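Local coordinates for Alr4995 protein (Nostoc sp., PDB 6LRF), which combines arginine dihydrolase and ornithine cyclodeaminase activities in one polypeptide, probably turning arginine into ornithine and ornithine onward into proline, at residues R510-E514 with G515-A519; K572-S576 with G577-S581; N644-P647 with A648-M652; V680-F683 with L684-T688. All coordinates share one frame; numbering follows the deposited sequence.

Contact 1. Residues R510-E514 with G515-A519; sequences RLIRE and GYVQA
The Y516 ring meets the carbonyl oxygen of L511 at its edge: L511 O lies in the ring plane, 3.5 Å from Y516 CD1. On the guanidinium of R513, one face is approached by R510 CA, displaced toward the rim, while NH1 is bridged to E586. These groups mark the C-terminal end of helix 505-513, where the chain turns into strand 519-523 of the parallel Rossmann-type sheet. The backbone of this turn reaches back into the last helical turn through Y516 N to L511 O at 3.1 Å, fairly straight at 162°, and weakly through G515 N to I512 O at 3.4 Å. The positive phi of G515 reverses the chain.

With Y516 CG beside its own backbone N (chi1 -61°), the ring runs back along the helix end. L511 CD2 comes across it at about a right angle, 3.9 Å from Y516 CD1. E514 lies alongside the ring, its CB 3.9 Å from Y516 CE1 and its carboxylate plane 45° from the ring plane. The ring also packs on L481 and R485 of helix 467-486 and on L691 of helix 680-694, so an alanine here would probably open a gap between L511 CD2 and those helices. V517 points back at the helix, and its CB sits 3.8 Å from I512 CG1. A water completes the turn: it donates to I512 O at 2.6 Å and accepts from V517 N at 3.1 Å.

Contact 2. Residues K572-S576 with G577-S581; sequences KGVES and GIIRS
Backbone hydrogen bonding dominates between G573 and I579, where helix 570-575 ends in a Schellman motif. I579 N donates to G573 O at 3.1 Å and is nearly straight, with an N-H...O angle of 170°. I578 N reaches the same oxygen only weakly, its angle bent to 131°. One residue along, G577 N donates to V574 O at 2.8 Å. The donors of I579 and G577 both stand above the planes of the carbonyls they serve, as the chain folds back over the helix end. G577 makes the reversal with positive phi (74°), a conformation readily reached without a side chain.

Side-chain polarity adds little. S576 OG lies 3.3 Å from G573 O and equally far from K572 O; its proton can serve either, weakly.

The apolar contact is V574 CG2 on I579 CB at 3.9 Å, the two side chains crossing at about a right angle. Because G573 has no CB, I579 CD1 can settle close over its backbone. Beyond the turn, I578 packs on T563 and H567, I579 on I564 and Y585, and V574 on Y585 and V588.

I578 instead sets carbons against oxygens. Its CG1, in the crowded position between backbone N and carbonyl carbon, lies 3.2 Å from G573 O, while its CG2 comes 3.3 Å from S576 OG.

The departing chain thus supplies N-H groups to two carbonyls of the last turn, G573 O and V574 O, while V574 and I579 extend the apolar packing into helices 554-567 and 583-589.

Contact 3. Residues N644-P647 with A648-M652; sequences NMTP and AGVKM
P647, T646 and A648 lose most surface in this turn, and T646 makes its tightest side-chain contact: its methyl CG2 lies 3.6 Å from V650 CB. The two side chains cross at about a right angle. T646 carries CG2 anti to its backbone N, directing the methyl at V650 while OG1 stays beside that N and hydrogen-bonds back to V642 O in helix 637-645. The same methyl also meets the selenium of selenomethionine M652, with CG2 to SE at 4.0 Å; bends at chi2 (-79°) and chi3 fold the M652 chain round to bring the selenium there.

P647 contributes mainly its carbonyl and, more loosely, CG of its ring. P647 O sits 3.6 Å from V650 CG2, whereas P647 CG approaches that methyl at 4.4 Å. R668 binds T646 O through NH2 and reaches P647 O weakly through NH1, which gives these backbone oxygens a charged partner.

A648 continues the extended backbone of P647 (its own phi/psi -66/166°) before G649, with positive phi, turns it toward the strand. Here the second subunit takes part: its Q402 packs on P647, its Y386 packs on A648, and A648 makes backbone hydrogen bonds with it.

T646 and V650 both also pack on I630 of strand 629-633. The turn joins helix 637-645 to strand 651-656, which lies parallel to strand 629-633, completing a beta-alpha-beta crossover, the repeating unit of a Rossmann-type fold.

Contact 4. Residues V680-F683 with L684-T688; sequences VGLF and LSLLT
The first torsions of L682 and L686 carry the two side chains against each other: CG of L682 is anti to its backbone N (chi1 174°), whereas L686 CG sits beside its own (chi1 -62°). The side chains cross obliquely and bring L682 CD1 within 4.0 Å of L686 CD1. L686 CG also rests 3.4 Å from L682 O, the oxygen that accepts from L686 N. That bond is almost straight, with an N-H...O angle of 175°, and the donor lies nearly along the C=O axis.

On another side of the helix, V680 and L684 run side by side in the same direction, V680 CG2 to L684 CD1 being 4.2 Å. F683 CE2 approaches L687 CD2 obliquely at 4.3 Å. These i to i+4 pairs belong to the first two turns of helix 680-694, the closing helix of the Rossmann-type domain, which follows strand 673-677 at the edge of the parallel sheet. D679 OD1 accepts from L682 N at its start. Successive bonds, such as L684 N to V680 O at 2.8 Å, maintain the helical spacing.

F683 packs on V653 and V655 of strand 651-656. It shares V474 of helix 467-486 with L686, which also touches V470. An alanine in place of L686 would probably leave L682 CD1 without its mate and open a gap toward V470 and V474. L682 also touches E467 of the third subunit. Further along, T688 OG1 is 2.8 Å from both L684 O and S685 O, with its proton able to serve either.

How the contacts relate
All four contacts belong to the C-terminal Rossmann-type region, but only contacts 1 and 4 touch. Their centres are 14 Å apart, and L511 CD1 packs 3.8 Å from L687 CD2, while R510 NH1 comes 3.9 Å from T688 CB, joining helix 505-513 to helix 680-694. Helix 583-589 bridges contacts 1 and 2, touching I512 in one and V574 and I579 in the other; their nearest atoms are about 7 Å apart. Contacts 2 and 3 lie farthest apart, about 35 Å between centres, yet their centres are about 19 and 20 Å from that of contact 1. The enzyme is unliganded here, so the contacts cannot be placed against a bound substrate or cofactor.

Contact 1. Residues R510-E514 with G515-A519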
loop_
_atom_site.group_PDB
_atom_site.type_symbol
_atom_site.label_atom_id
_atom_site.label_comp_id
_atom_site.label_asym_id
_atom_site.label_seq_id
_atom_site.Cartn_x
_atom_site.Cartn_y
_atom_site.Cartn_z
ATOM N N ARG B 510 4.183 15.904 26.009
ATOM C CA ARG B 510 4.411 15.325 27.320
ATOM C C ARG B 510 5.852 14.819 27.449
ATOM O O ARG B 510 6.530 15.104 28.441
ATOM C CB ARG B 510 3.410 14.203 27.579
ATOM C CG ARG B 510 3.702 13.448 28.843
ATOM C CD ARG B 510 2.460 13.163 29.650
ATOM N NE ARG B 510 2.848 12.481 30.878
ATOM C CZ ARG B 510 2.729 11.175 31.078
ATOM N NH1 ARG B 510 2.197 10.405 30.138
ATOM N NH2 ARG B 510 3.129 10.645 32.228
ATOM N N LEU B 511 6.323 14.085 26.441
ATOM C CA LEU B 511 7.722 13.650 26.401
ATOM C C LEU B 511 8.721 14.792 26.634
ATOM O O LEU B 511 9.680 14.638 27.391
ATOM C CB LEU B 511 8.026 12.972 25.065
ATOM C CG LEU B 511 7.428 11.582 24.884
ATOM C CD1 LEU B 511 7.743 11.072 23.500
ATOM C CD2 LEU B 511 7.971 10.634 25.942
ATOM N N ILE B 512 8.494 15.931 25.983
ATOM C CA ILE B 512 9.394 17.082 26.087
ATOM C C ILE B 512 9.338 17.687 27.499
ATOM O O ILE B 512 10.368 18.040 28.092
ATOM C CB ILE B 512 9.038 18.174 25.031
ATOM C CG1 ILE B 512 9.317 17.670 23.604
ATOM C CG2 ILE B 512 9.810 19.446 25.300
ATOM C CD1 ILE B 512 8.622 18.464 22.508
ATOM N N ARG B 513 8.118 17.804 28.014
ATOM C CA ARG B 513 7.844 18.329 29.351
ATOM C C ARG B 513 8.546 17.528 30.451
ATOM O O ARG B 513 9.050 18.102 31.408
ATOM C CB ARG B 513 6.331 18.337 29.593
ATOM C CG ARG B 513 5.859 19.239 30.705
ATOM C CD ARG B 513 4.394 19.633 30.488
ATOM N NE ARG B 513 3.488 18.484 30.484
ATOM C CZ ARG B 513 2.691 18.150 29.474
ATOM N NH1 ARG B 513 2.681 18.872 28.357
ATOM N NH2 ARG B 513 1.897 17.090 29.579
ATOM N N GLU B 514 8.600 16.210 30.286
ATOM C CA GLU B 514 9.122 15.308 31.313
ATOM C C GLU B 514 10.574 14.834 31.109
ATOM O O GLU B 514 11.001 13.852 31.727
ATOM C CB GLU B 514 8.197 14.100 31.419
ATOM C CG GLU B 514 6.772 14.519 31.743
ATOM C CD GLU B 514 5.820 13.350 31.934
ATOM O OE1 GLU B 514 6.270 12.183 31.865
ATOM O OE2 GLU B 514 4.613 13.604 32.157
ATOM N N GLY B 515 11.313 15.521 30.236
ATOM C CA GLY B 515 12.754 15.353 30.127
ATOM C C GLY B 515 13.314 14.268 29.217
ATOM O O GLY B 515 14.469 13.883 29.366
ATOM N N TYR B 516 12.520 13.771 28.277
ATOM C CA TYR B 516 12.996 12.734 27.372
ATOM C C TYR B 516 13.552 13.295 26.059
ATOM O O TYR B 516 14.080 12.552 25.254
ATOM C CB TYR B 516 11.879 11.745 27.045
ATOM C CG TYR B 516 11.333 11.004 28.239
ATOM C CD1 TYR B 516 10.242 11.501 28.952
ATOM C CD2 TYR B 516 11.903 9.815 28.658
ATOM C CE1 TYR B 516 9.729 10.825 30.046
ATOM C CE2 TYR B 516 11.400 9.134 29.752
ATOM C CZ TYR B 516 10.312 9.643 30.440
ATOM O OH TYR B 516 9.812 8.963 31.524
ATOM N N VAL B 517 13.408 14.594 25.831
ATOM C CA VAL B 517 13.774 15.175 24.550
ATOM C C VAL B 517 14.730 16.346 24.747
ATOM O O VAL B 517 14.359 17.365 25.325
ATOM C CB VAL B 517 12.517 15.635 23.775
ATOM C CG1 VAL B 517 12.891 16.153 22.390
ATOM C CG2 VAL B 517 11.547 14.490 23.642
ATOM N N GLN B 518 15.958 16.205 24.258
ATOM C CA GLN B 518 16.973 17.246 24.445
ATOM C C GLN B 518 17.106 18.164 23.239
ATOM O O GLN B 518 17.717 19.223 23.319
ATOM C CB GLN B 518 18.339 16.616 24.759
ATOM C CG GLN B 518 18.487 16.189 26.221
ATOM C CD GLN B 518 17.503 15.106 26.616
ATOM O OE1 GLN B 518 17.499 14.014 26.041
ATOM N NE2 GLN B 518 16.661 15.400 27.605
ATOM N N ALA B 519 16.538 17.754 22.114
ATOM C CA ALA B 519 16.530 18.603 20.931
ATOM C C ALA B 519 15.441 18.147 19.980
ATOM O O ALA B 519 15.109 16.973 19.924
ATOM C CB ALA B 519 17.890 18.588 20.234
HETATM O O HOH W 1 12.729 17.096 27.464
#

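Contact 2. Residues K572-S576 with G577-S581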
loop_
_atom_site.group_PDB
_atom_site.type_symbol
_atom_site.label_atom_id
_atom_site.label_comp_id
_atom_site.label_asym_id
_atom_site.label_seq_id
_atom_site.Cartn_x
_atom_site.Cartn_y
_atom_site.Cartn_z
ATOM N N LYS B 572 8.418 34.598 21.180
ATOM C CA LYS B 572 7.664 35.794 21.536
ATOM C C LYS B 572 6.161 35.520 21.517
ATOM O O LYS B 572 5.404 36.116 22.282
ATOM C CB LYS B 572 8.034 36.952 20.606
ATOM C CG LYS B 572 9.440 37.478 20.904
ATOM C CD LYS B 572 9.787 38.757 20.169
ATOM C CE LYS B 572 11.177 39.245 20.589
ATOM N NZ LYS B 572 11.702 40.333 19.705
ATOM N N GLY B 573 5.735 34.593 20.666
ATOM C CA GLY B 573 4.350 34.144 20.659
ATOM C C GLY B 573 3.970 33.447 21.956
ATOM O O GLY B 573 2.847 33.562 22.429
ATOM N N VAL B 574 4.914 32.716 22.542
ATOM C CA VAL B 574 4.689 32.091 23.844
ATOM C C VAL B 574 4.715 33.144 24.960
ATOM O O VAL B 574 3.821 33.192 25.794
ATOM C CB VAL B 574 5.737 30.991 24.121
ATOM C CG1 VAL B 574 5.637 30.488 25.568
ATOM C CG2 VAL B 574 5.554 29.844 23.133
ATOM N N GLU B 575 5.732 33.997 24.945
ATOM C CA GLU B 575 5.857 35.060 25.931
ATOM C C GLU B 575 4.630 35.970 25.970
ATOM O O GLU B 575 4.131 36.306 27.039
ATOM C CB GLU B 575 7.104 35.895 25.656
ATOM C CG GLU B 575 8.402 35.155 25.899
ATOM C CD GLU B 575 9.626 36.013 25.626
ATOM O OE1 GLU B 575 9.796 36.475 24.471
ATOM O OE2 GLU B 575 10.417 36.232 26.570
ATOM N N SER B 576 4.133 36.366 24.808
ATOM C CA SER B 576 2.944 37.200 24.761
ATOM C C SER B 576 1.672 36.452 25.185
ATOM O O SER B 576 0.594 37.029 25.200
ATOM C CB SER B 576 2.749 37.754 23.355
ATOM O OG SER B 576 2.179 36.753 22.529
ATOM N N GLY B 577 1.788 35.165 25.497
ATOM C CA GLY B 577 0.638 34.372 25.893
ATOM C C GLY B 577 -0.348 33.961 24.806
ATOM O O GLY B 577 -1.434 33.483 25.126
ATOM N N ILE B 578 -0.012 34.131 23.527
ATOM C CA ILE B 578 -0.956 33.715 22.480
ATOM C C ILE B 578 -0.782 32.220 22.147
ATOM O O ILE B 578 -1.735 31.553 21.751
ATOM C CB ILE B 578 -0.825 34.556 21.182
ATOM C CG1 ILE B 578 0.419 34.154 20.398
ATOM C CG2 ILE B 578 -0.828 36.060 21.489
ATOM C CD1 ILE B 578 0.610 34.942 19.156
ATOM N N ILE B 579 0.432 31.702 22.314
ATOM C CA ILE B 579 0.664 30.263 22.278
ATOM C C ILE B 579 0.767 29.741 23.712
ATOM O O ILE B 579 1.663 30.154 24.451
ATOM C CB ILE B 579 1.958 29.898 21.532
ATOM C CG1 ILE B 579 1.932 30.408 20.085
ATOM C CG2 ILE B 579 2.180 28.388 21.593
ATOM C CD1 ILE B 579 3.272 30.218 19.390
ATOM N N ARG B 580 -0.122 28.826 24.095
ATOM C CA ARG B 580 -0.218 28.404 25.492
ATOM C C ARG B 580 -0.022 26.908 25.705
ATOM O O ARG B 580 0.051 26.441 26.833
ATOM C CB ARG B 580 -1.576 28.818 26.067
ATOM C CG ARG B 580 -1.726 30.313 26.198
ATOM C CD ARG B 580 -3.024 30.695 26.874
ATOM N NE ARG B 580 -3.062 32.134 27.100
ATOM C CZ ARG B 580 -2.549 32.733 28.171
ATOM N NH1 ARG B 580 -1.969 32.012 29.123
ATOM N NH2 ARG B 580 -2.622 34.053 28.295
ATOM N N SER B 581 0.061 26.149 24.621
ATOM C CA SER B 581 0.241 24.714 24.748
ATOM C C SER B 581 0.802 24.118 23.466
ATOM O O SER B 581 0.759 24.761 22.408
ATOM C CB SER B 581 -1.088 24.043 25.095
ATOM O OG SER B 581 -2.067 24.349 24.118
#

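Contact 3. Residues N644-P647 with A648-M652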
loop_
_atom_site.group_PDB
_atom_site.type_symbol
_atom_site.label_atom_id
_atom_site.label_comp_id
_atom_site.label_asym_id
_atom_site.label_seq_id
_atom_site.Cartn_x
_atom_site.Cartn_y
_atom_site.Cartn_z
ATOM N N ASN B 644 21.957 10.516 7.466
ATOM C CA ASN B 644 23.243 10.768 6.791
ATOM C C ASN B 644 24.249 11.364 7.754
ATOM O O ASN B 644 25.437 11.084 7.678
ATOM C CB ASN B 644 23.115 11.745 5.607
ATOM C CG ASN B 644 22.118 11.300 4.560
ATOM O OD1 ASN B 644 21.852 10.109 4.390
ATOM N ND2 ASN B 644 21.540 12.277 3.853
HETATM N N MSE B 645 23.769 12.209 8.652
HETATM C CA MSE B 645 24.675 12.933 9.528
HETATM C C MSE B 645 25.103 12.155 10.757
HETATM O O MSE B 645 25.958 12.631 11.498
HETATM C CB MSE B 645 24.044 14.243 9.991
HETATM C CG MSE B 645 23.823 15.260 8.900
HETATM SE SE MSE B 645 22.899 16.775 9.693
HETATM C CE MSE B 645 21.877 17.381 8.144
ATOM N N THR B 646 24.510 10.985 10.989
ATOM C CA THR B 646 24.670 10.297 12.274
ATOM C C THR B 646 25.597 9.076 12.235
ATOM O O THR B 646 25.380 8.165 11.442
ATOM C CB THR B 646 23.302 9.823 12.800
ATOM O OG1 THR B 646 22.428 10.954 12.957
ATOM C CG2 THR B 646 23.469 9.096 14.136
ATOM N N PRO B 647 26.609 9.030 13.127
ATOM C CA PRO B 647 27.528 7.888 13.170
ATOM C C PRO B 647 26.888 6.630 13.739
ATOM O O PRO B 647 25.780 6.703 14.265
ATOM C CB PRO B 647 28.640 8.372 14.101
ATOM C CG PRO B 647 27.965 9.309 15.012
ATOM C CD PRO B 647 26.958 10.044 14.139
ATOM N N ALA B 648 27.588 5.501 13.657
ATOM C CA ALA B 648 27.151 4.280 14.325
ATOM C C ALA B 648 27.201 4.455 15.850
ATOM O O ALA B 648 27.804 5.395 16.363
ATOM C CB ALA B 648 28.016 3.077 13.889
ATOM N N GLY B 649 26.576 3.541 16.574
ATOM C CA GLY B 649 26.523 3.653 18.022
ATOM C C GLY B 649 25.416 4.579 18.512
ATOM O O GLY B 649 25.371 4.926 19.698
ATOM N N VAL B 650 24.543 5.005 17.597
ATOM C CA VAL B 650 23.372 5.796 17.964
ATOM C C VAL B 650 22.132 4.966 17.681
ATOM O O VAL B 650 21.950 4.467 16.570
ATOM C CB VAL B 650 23.303 7.127 17.195
ATOM C CG1 VAL B 650 22.066 7.943 17.625
ATOM C CG2 VAL B 650 24.578 7.925 17.423
ATOM N N LYS B 651 21.299 4.782 18.697
ATOM C CA LYS B 651 20.054 4.041 18.525
ATOM C C LYS B 651 19.081 4.855 17.668
ATOM O O LYS B 651 18.805 6.015 17.949
ATOM C CB LYS B 651 19.442 3.694 19.883
ATOM C CG LYS B 651 20.375 2.870 20.761
ATOM C CD LYS B 651 19.825 2.700 22.168
ATOM C CE LYS B 651 20.571 1.626 22.930
ATOM N NZ LYS B 651 19.858 1.354 24.208
HETATM N N MSE B 652 18.608 4.238 16.593
HETATM C CA MSE B 652 17.724 4.879 15.636
HETATM C C MSE B 652 16.350 4.232 15.708
HETATM O O MSE B 652 16.213 3.037 15.486
HETATM C CB MSE B 652 18.298 4.751 14.229
HETATM C CG MSE B 652 19.783 5.006 14.178
HETATM SE SE MSE B 652 20.139 6.898 14.205
HETATM C CE MSE B 652 19.950 7.193 12.282
#

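Contact 4. Residues V680-F683 with L684-T688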
loop_
_atom_site.group_PDB
_atom_site.type_symbol
_atom_site.label_atom_id
_atom_site.label_comp_id
_atom_site.label_asym_id
_atom_site.label_seq_id
_atom_site.Cartn_x
_atom_site.Cartn_y
_atom_site.Cartn_z
ATOM N N VAL B 680 1.755 7.061 13.888
ATOM C CA VAL B 680 2.750 7.582 14.822
ATOM C C VAL B 680 2.077 8.080 16.104
ATOM O O VAL B 680 2.675 8.063 17.191
ATOM C CB VAL B 680 3.613 8.708 14.177
ATOM C CG1 VAL B 680 2.785 9.955 13.933
ATOM C CG2 VAL B 680 4.787 9.043 15.058
ATOM N N GLY B 681 0.819 8.498 15.995
ATOM C CA GLY B 681 0.068 8.874 17.181
ATOM C C GLY B 681 -0.219 7.649 18.029
ATOM O O GLY B 681 -0.131 7.694 19.260
ATOM N N LEU B 682 -0.562 6.549 17.369
ATOM C CA LEU B 682 -0.691 5.274 18.070
ATOM C C LEU B 682 0.618 4.955 18.793
ATOM O O LEU B 682 0.622 4.638 19.992
ATOM C CB LEU B 682 -1.052 4.138 17.101
ATOM C CG LEU B 682 -1.055 2.739 17.746
ATOM C CD1 LEU B 682 -1.961 2.706 18.981
ATOM C CD2 LEU B 682 -1.486 1.683 16.759
ATOM N N PHE B 683 1.726 5.054 18.051
ATOM C CA PHE B 683 3.056 4.769 18.595
ATOM C C PHE B 683 3.336 5.616 19.826
ATOM O O PHE B 683 3.759 5.099 20.863
ATOM C CB PHE B 683 4.145 5.002 17.532
ATOM C CG PHE B 683 5.545 4.738 18.027
ATOM C CD1 PHE B 683 6.109 3.481 17.904
ATOM C CD2 PHE B 683 6.294 5.749 18.629
ATOM C CE1 PHE B 683 7.390 3.234 18.363
ATOM C CE2 PHE B 683 7.576 5.502 19.092
ATOM C CZ PHE B 683 8.122 4.243 18.958
ATOM N N LEU B 684 3.102 6.922 19.709
ATOM C CA LEU B 684 3.350 7.847 20.814
ATOM C C LEU B 684 2.414 7.607 21.998
ATOM O O LEU B 684 2.788 7.810 23.157
ATOM C CB LEU B 684 3.217 9.296 20.329
ATOM C CG LEU B 684 4.360 9.781 19.429
ATOM C CD1 LEU B 684 3.975 11.031 18.648
ATOM C CD2 LEU B 684 5.612 10.033 20.262
ATOM N N SER B 685 1.194 7.183 21.710
ATOM C CA SER B 685 0.248 6.928 22.782
ATOM C C SER B 685 0.758 5.790 23.688
ATOM O O SER B 685 0.881 5.948 24.905
ATOM C CB SER B 685 -1.130 6.599 22.209
ATOM O OG SER B 685 -2.103 6.689 23.239
ATOM N N LEU B 686 1.072 4.661 23.067
ATOM C CA LEU B 686 1.637 3.500 23.748
ATOM C C LEU B 686 2.931 3.816 24.474
ATOM O O LEU B 686 3.158 3.349 25.590
ATOM C CB LEU B 686 1.902 2.399 22.735
ATOM C CG LEU B 686 0.688 1.847 22.009
ATOM C CD1 LEU B 686 1.136 0.996 20.832
ATOM C CD2 LEU B 686 -0.142 1.043 22.994
ATOM N N LEU B 687 3.797 4.585 23.819
ATOM C CA LEU B 687 5.079 4.948 24.400
ATOM C C LEU B 687 4.886 5.685 25.720
ATOM O O LEU B 687 5.573 5.399 26.711
ATOM C CB LEU B 687 5.893 5.806 23.428
ATOM C CG LEU B 687 7.243 6.289 23.950
ATOM C CD1 LEU B 687 8.207 5.109 24.115
ATOM C CD2 LEU B 687 7.818 7.342 23.016
ATOM N N THR B 688 3.949 6.629 25.748
ATOM C CA THR B 688 3.710 7.378 26.988
ATOM C C THR B 688 3.019 6.499 28.049
ATOM O O THR B 688 3.316 6.610 29.242
ATOM C CB THR B 688 2.876 8.660 26.735
ATOM O OG1 THR B 688 1.854 8.387 25.766
ATOM C CG2 THR B 688 3.781 9.791 26.219
#